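Long-range contact in MccF (Escherichia coli, PDB 4IIY), which is probably a hydrolase of the LD-carboxypeptidase (S66) family that gives self-immunity to microcin C7 and here binds glutamyl sulfamoyl inosine: residues 101-115 against 128-142. The protein carries 1 engineered substitution. Residues are numbered along the deposited sequence; the frame is centred on the assembly and turned at random.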
loop_
_atom_site.group_PDB
_atom_site.type_symbol
_atom_site.label_atom_id
_atom_site.label_comp_id
_atom_site.label_asym_id
_atom_site.label_seq_id
_atom_site.Cartn_x
_atom_site.Cartn_y
_atom_site.Cartn_z
ATOM N N PHE B 101 21.514 -5.378 -10.672
ATOM C CA PHE B 101 21.956 -5.404 -9.284
ATOM C C PHE B 101 22.962 -6.537 -9.050
ATOM O O PHE B 101 24.021 -6.336 -8.451
ATOM C CB PHE B 101 20.750 -5.554 -8.344
ATOM C CG PHE B 101 21.100 -5.472 -6.884
ATOM C CD1 PHE B 101 21.518 -6.597 -6.185
ATOM C CD2 PHE B 101 21.008 -4.263 -6.203
ATOM C CE1 PHE B 101 21.846 -6.515 -4.829
ATOM C CE2 PHE B 101 21.330 -4.173 -4.854
ATOM C CZ PHE B 101 21.745 -5.301 -4.169
ATOM N N ASN B 102 22.627 -7.733 -9.529
ATOM C CA ASN B 102 23.502 -8.881 -9.323
ATOM C C ASN B 102 24.896 -8.640 -9.903
ATOM O O ASN B 102 25.903 -9.034 -9.310
ATOM C CB ASN B 102 22.893 -10.157 -9.916
ATOM C CG ASN B 102 21.703 -10.674 -9.117
ATOM O OD1 ASN B 102 21.569 -10.401 -7.932
ATOM N ND2 ASN B 102 20.837 -11.432 -9.775
ATOM N N GLU B 103 24.951 -7.978 -11.053
ATOM C CA GLU B 103 26.231 -7.715 -11.708
ATOM C C GLU B 103 27.144 -6.834 -10.860
ATOM O O GLU B 103 28.365 -6.974 -10.897
ATOM C CB GLU B 103 26.013 -7.116 -13.094
ATOM C CG GLU B 103 25.533 -8.142 -14.103
ATOM C CD GLU B 103 25.311 -7.548 -15.479
ATOM O OE1 GLU B 103 25.492 -6.323 -15.632
ATOM O OE2 GLU B 103 24.953 -8.304 -16.405
ATOM N N LEU B 104 26.563 -5.943 -10.067
ATOM C CA LEU B 104 27.360 -5.143 -9.152
ATOM C C LEU B 104 27.875 -5.996 -7.995
ATOM O O LEU B 104 29.017 -5.828 -7.563
ATOM C CB LEU B 104 26.570 -3.933 -8.645
ATOM C CG LEU B 104 26.078 -2.967 -9.726
ATOM C CD1 LEU B 104 25.256 -1.851 -9.093
ATOM C CD2 LEU B 104 27.226 -2.389 -10.542
ATOM N N VAL B 105 27.043 -6.911 -7.501
ATOM C CA VAL B 105 27.478 -7.824 -6.448
ATOM C C VAL B 105 28.672 -8.671 -6.908
ATOM O O VAL B 105 29.562 -8.980 -6.112
ATOM C CB VAL B 105 26.318 -8.737 -5.977
ATOM C CG1 VAL B 105 26.817 -9.770 -4.968
ATOM C CG2 VAL B 105 25.177 -7.892 -5.394
ATOM N N TYR B 106 28.692 -9.023 -8.193
ATOM C CA TYR B 106 29.736 -9.898 -8.737
ATOM C C TYR B 106 31.064 -9.180 -8.956
ATOM O O TYR B 106 32.085 -9.821 -9.209
ATOM C CB TYR B 106 29.299 -10.489 -10.080
ATOM C CG TYR B 106 28.037 -11.316 -10.054
ATOM C CD1 TYR B 106 27.641 -11.997 -8.911
ATOM C CD2 TYR B 106 27.241 -11.418 -11.187
ATOM C CE1 TYR B 106 26.474 -12.755 -8.901
ATOM C CE2 TYR B 106 26.081 -12.163 -11.185
ATOM C CZ TYR B 106 25.703 -12.833 -10.041
ATOM O OH TYR B 106 24.553 -13.585 -10.027
ATOM N N ASN B 107 31.055 -7.854 -8.892
ATOM C CA ASN B 107 32.244 -7.061 -9.188
ATOM C C ASN B 107 33.120 -6.894 -7.941
ATOM O O ASN B 107 32.749 -6.187 -7.009
ATOM C CB ASN B 107 31.815 -5.693 -9.734
ATOM C CG ASN B 107 32.979 -4.880 -10.272
ATOM O OD1 ASN B 107 34.112 -5.012 -9.811
ATOM N ND2 ASN B 107 32.701 -4.027 -11.254
ATOM N N PRO B 108 34.303 -7.535 -7.921
ATOM C CA PRO B 108 35.096 -7.517 -6.684
ATOM C C PRO B 108 35.691 -6.149 -6.353
ATOM O O PRO B 108 36.145 -5.946 -5.226
ATOM C CB PRO B 108 36.220 -8.520 -6.975
ATOM C CG PRO B 108 36.381 -8.463 -8.448
ATOM C CD PRO B 108 34.997 -8.237 -9.018
ATOM N N ASP B 109 35.679 -5.230 -7.309
ATOM C CA ASP B 109 36.221 -3.892 -7.078
ATOM C C ASP B 109 35.252 -2.965 -6.339
ATOM O O ASP B 109 35.652 -1.907 -5.854
ATOM C CB ASP B 109 36.628 -3.234 -8.397
ATOM C CG ASP B 109 37.746 -3.977 -9.105
ATOM O OD1 ASP B 109 38.508 -4.700 -8.429
ATOM O OD2 ASP B 109 37.863 -3.831 -10.341
ATOM N N ILE B 110 33.982 -3.353 -6.261
ATOM C CA ILE B 110 32.955 -2.479 -5.692
ATOM C C ILE B 110 32.828 -2.664 -4.182
ATOM O O ILE B 110 32.651 -3.778 -3.701
ATOM C CB ILE B 110 31.592 -2.713 -6.388
ATOM C CG1 ILE B 110 31.693 -2.336 -7.862
ATOM C CG2 ILE B 110 30.495 -1.895 -5.713
ATOM C CD1 ILE B 110 30.428 -2.566 -8.660
ATOM N N THR B 111 32.927 -1.569 -3.434
ATOM C CA THR B 111 32.785 -1.610 -1.982
ATOM C C THR B 111 31.353 -1.261 -1.543
ATOM O O THR B 111 30.875 -1.730 -0.513
ATOM C CB THR B 111 33.784 -0.648 -1.297
ATOM O OG1 THR B 111 35.124 -1.085 -1.567
ATOM C CG2 THR B 111 33.583 -0.608 0.205
ATOM N N CYS B 112 30.690 -0.415 -2.331
ATOM C CA CYS B 112 29.369 0.115 -1.993
ATOM C C CYS B 112 28.475 0.062 -3.219
ATOM O O CYS B 112 28.878 0.490 -4.308
ATOM C CB CYS B 112 29.497 1.556 -1.482
ATOM S SG CYS B 112 27.943 2.444 -1.216
ATOM N N ILE B 113 27.280 -0.493 -3.035
ATOM C CA ILE B 113 26.246 -0.540 -4.066
ATOM C C ILE B 113 25.141 0.433 -3.659
ATOM O O ILE B 113 24.496 0.246 -2.624
ATOM C CB ILE B 113 25.692 -1.969 -4.225
ATOM C CG1 ILE B 113 26.797 -2.903 -4.738
ATOM C CG2 ILE B 113 24.494 -1.991 -5.163
ATOM C CD1 ILE B 113 26.386 -4.365 -4.824
ATOM N N MET B 114 24.958 1.476 -4.468
ATOM C CA MET B 114 24.109 2.616 -4.137
ATOM C C MET B 114 22.963 2.764 -5.133
ATOM O O MET B 114 23.174 2.756 -6.347
ATOM C CB MET B 114 24.956 3.896 -4.143
ATOM C CG MET B 114 24.178 5.182 -3.868
ATOM S SD MET B 114 25.234 6.660 -3.909
ATOM C CE MET B 114 26.184 6.426 -2.401
ATOM N N SER B 115 21.746 2.902 -4.620
ATOM C CA SER B 115 20.596 3.173 -5.461
ATOM C C SER B 115 20.730 4.516 -6.162
ATOM O O SER B 115 21.193 5.477 -5.552
ATOM C CB SER B 115 19.351 3.176 -4.581
ATOM O OG SER B 115 18.204 3.549 -5.311
ATOM N N PHE B 128 14.723 -12.877 -7.608
ATOM C CA PHE B 128 15.747 -13.036 -8.642
ATOM C C PHE B 128 17.133 -12.557 -8.221
ATOM O O PHE B 128 18.093 -12.648 -8.999
ATOM C CB PHE B 128 15.305 -12.305 -9.918
ATOM C CG PHE B 128 13.954 -12.728 -10.404
ATOM C CD1 PHE B 128 13.784 -13.970 -11.001
ATOM C CD2 PHE B 128 12.840 -11.912 -10.228
ATOM C CE1 PHE B 128 12.530 -14.388 -11.438
ATOM C CE2 PHE B 128 11.589 -12.313 -10.661
ATOM C CZ PHE B 128 11.432 -13.553 -11.272
ATOM N N LEU B 129 17.258 -12.045 -7.000
ATOM C CA LEU B 129 18.566 -11.596 -6.523
ATOM C C LEU B 129 19.433 -12.785 -6.153
ATOM O O LEU B 129 18.934 -13.816 -5.693
ATOM C CB LEU B 129 18.448 -10.662 -5.319
ATOM C CG LEU B 129 17.671 -9.371 -5.536
ATOM C CD1 LEU B 129 17.804 -8.500 -4.292
ATOM C CD2 LEU B 129 18.191 -8.639 -6.765
ATOM N N ASP B 130 20.739 -12.630 -6.328
ATOM C CA ASP B 130 21.662 -13.723 -6.045
ATOM C C ASP B 130 22.101 -13.648 -4.589
ATOM O O ASP B 130 23.160 -13.101 -4.270
ATOM C CB ASP B 130 22.862 -13.654 -6.991
ATOM C CG ASP B 130 23.689 -14.927 -6.985
ATOM O OD1 ASP B 130 23.631 -15.674 -5.986
ATOM O OD2 ASP B 130 24.408 -15.159 -7.985
ATOM N N TYR B 131 21.267 -14.187 -3.702
ATOM C CA TYR B 131 21.523 -14.091 -2.266
ATOM C C TYR B 131 22.814 -14.797 -1.870
ATOM O O TYR B 131 23.537 -14.320 -1.006
ATOM C CB TYR B 131 20.323 -14.596 -1.452
ATOM C CG TYR B 131 19.119 -13.736 -1.729
ATOM C CD1 TYR B 131 19.063 -12.436 -1.258
ATOM C CD2 TYR B 131 18.077 -14.191 -2.513
ATOM C CE1 TYR B 131 17.989 -11.616 -1.534
ATOM C CE2 TYR B 131 16.993 -13.374 -2.802
ATOM C CZ TYR B 131 16.954 -12.085 -2.311
ATOM O OH TYR B 131 15.890 -11.250 -2.590
ATOM N N ASP B 132 23.109 -15.926 -2.509
ATOM C CA ASP B 132 24.347 -16.632 -2.203
ATOM C C ASP B 132 25.559 -15.764 -2.518
ATOM O O ASP B 132 26.530 -15.747 -1.764
ATOM C CB ASP B 132 24.426 -17.953 -2.972
ATOM C CG ASP B 132 23.470 -18.999 -2.440
ATOM O OD1 ASP B 132 23.054 -18.892 -1.267
ATOM O OD2 ASP B 132 23.146 -19.940 -3.197
ATOM N N ALA B 133 25.506 -15.026 -3.623
ATOM C CA ALA B 133 26.617 -14.157 -4.002
ATOM C C ALA B 133 26.737 -12.978 -3.037
ATOM O O ALA B 133 27.841 -12.525 -2.738
ATOM C CB ALA B 133 26.464 -13.671 -5.433
ATOM N N ILE B 134 25.603 -12.481 -2.548
ATOM C CA ILE B 134 25.604 -11.403 -1.561
ATOM C C ILE B 134 26.277 -11.871 -0.278
ATOM O O ILE B 134 27.070 -11.145 0.325
ATOM C CB ILE B 134 24.175 -10.915 -1.274
ATOM C CG1 ILE B 134 23.614 -10.228 -2.519
ATOM C CG2 ILE B 134 24.153 -9.962 -0.083
ATOM C CD1 ILE B 134 22.129 -9.920 -2.448
ATOM N N ILE B 135 25.982 -13.097 0.134
ATOM C CA ILE B 135 26.608 -13.658 1.321
ATOM C C ILE B 135 28.109 -13.859 1.121
ATOM O O ILE B 135 28.904 -13.571 2.018
ATOM C CB ILE B 135 25.936 -14.981 1.715
ATOM C CG1 ILE B 135 24.515 -14.707 2.214
ATOM C CG2 ILE B 135 26.753 -15.715 2.776
ATOM C CD1 ILE B 135 23.633 -15.932 2.262
ATOM N N ALA B 136 28.491 -14.327 -0.062
ATOM C CA ALA B 136 29.897 -14.605 -0.358
ATOM C C ALA B 136 30.719 -13.327 -0.499
ATOM O O ALA B 136 31.924 -13.319 -0.235
ATOM C CB ALA B 136 30.016 -15.447 -1.629
ATOM N N ASN B 137 30.060 -12.252 -0.923
ATOM C CA ASN B 137 30.726 -10.993 -1.238
ATOM C C ASN B 137 29.984 -9.820 -0.608
ATOM O O ASN B 137 29.393 -9.007 -1.322
ATOM C CB ASN B 137 30.782 -10.786 -2.757
ATOM C CG ASN B 137 31.289 -12.011 -3.501
ATOM O OD1 ASN B 137 32.496 -12.231 -3.606
ATOM N ND2 ASN B 137 30.365 -12.815 -4.025
ATOM N N PRO B 138 29.986 -9.738 0.728
ATOM C CA PRO B 138 29.195 -8.678 1.364
ATOM C C PRO B 138 29.699 -7.294 0.975
ATOM O O PRO B 138 30.912 -7.062 0.903
ATOM C CB PRO B 138 29.377 -8.938 2.865
ATOM C CG PRO B 138 30.513 -9.905 2.981
ATOM C CD PRO B 138 30.579 -10.668 1.703
ATOM N N LYS B 139 28.765 -6.391 0.696
ATOM C CA LYS B 139 29.092 -5.012 0.355
ATOM C C LYS B 139 28.131 -4.097 1.093
ATOM O O LYS B 139 27.103 -4.548 1.603
ATOM C CB LYS B 139 28.983 -4.777 -1.158
ATOM C CG LYS B 139 29.982 -5.599 -1.992
ATOM C CD LYS B 139 29.739 -5.421 -3.485
ATOM C CE LYS B 139 30.476 -6.471 -4.308
ATOM N NZ LYS B 139 31.959 -6.434 -4.112
ATOM N N ILE B 140 28.478 -2.818 1.162
ATOM C CA ILE B 140 27.575 -1.809 1.687
ATOM C C ILE B 140 26.470 -1.559 0.665
ATOM O O ILE B 140 26.743 -1.120 -0.451
ATOM C CB ILE B 140 28.327 -0.495 1.950
ATOM C CG1 ILE B 140 29.432 -0.712 2.992
ATOM C CG2 ILE B 140 27.350 0.602 2.390
ATOM C CD1 ILE B 140 30.432 0.421 3.064
ATOM N N ILE B 141 25.228 -1.853 1.035
ATOM C CA ILE B 141 24.084 -1.627 0.158
ATOM C C ILE B 141 23.294 -0.480 0.771
ATOM O O ILE B 141 22.921 -0.551 1.945
ATOM C CB ILE B 141 23.173 -2.875 0.064
ATOM C CG1 ILE B 141 23.988 -4.152 -0.165
ATOM C CG2 ILE B 141 22.100 -2.671 -1.006
ATOM C CD1 ILE B 141 24.764 -4.170 -1.422
ATOM N N ILE B 142 23.062 0.575 -0.005
ATOM C CA ILE B 142 22.496 1.808 0.530
ATOM C C ILE B 142 21.494 2.460 -0.424
ATOM O O ILE B 142 21.676 2.470 -1.648
ATOM C CB ILE B 142 23.627 2.794 0.944
ATOM C CG1 ILE B 142 23.082 3.986 1.744
ATOM C CG2 ILE B 142 24.438 3.245 -0.276
ATOM C CD1 ILE B 142 24.172 4.726 2.500
HETATM O O HOH W 1 32.339 -9.053 -5.497
#
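K139 sends its ammonium group to the carbonyls of N107 and I110, in the turn after helix 94-105. Its chain runs extended to CE, then bends at the last torsion (chi4 -60°), bringing K139 NZ to I110 O (2.8 Å), in the carbonyl plane, and to N107 O (3.0 Å), from above that carbonyl's plane; I110 N reaches N107 O from the opposite face. Water 1 takes the third ammonium bond and donates to V105 O. A methionine here would probably leave both turn carbonyls without their charged donor and the water less firmly held. Where helix 131-136 begins, the N102 amide grips the chain: N102 ND2 donates in its own plane to F128 O (3.1 Å), while D130 N meets OD1 from above the carbonyl plane. D130, with CG anti to its N (chi1 -166°), caps A133 N through OD1 and takes Y106 OH on the anti lone pair of OD2 (2.6 Å), ring and carboxylate 82° apart. A133 CB touches the edge of the Y106 ring (CE1, 3.6 Å). I134 CD1 and I141 CG2 meet the F101 ring edge. Strands 110-115 and 140-143 pair in parallel, I113 bonding to I140 and I142, within a beta-alpha-beta unit; strand 45-49 flanks 110-115, and helix 148-158 packs on F101.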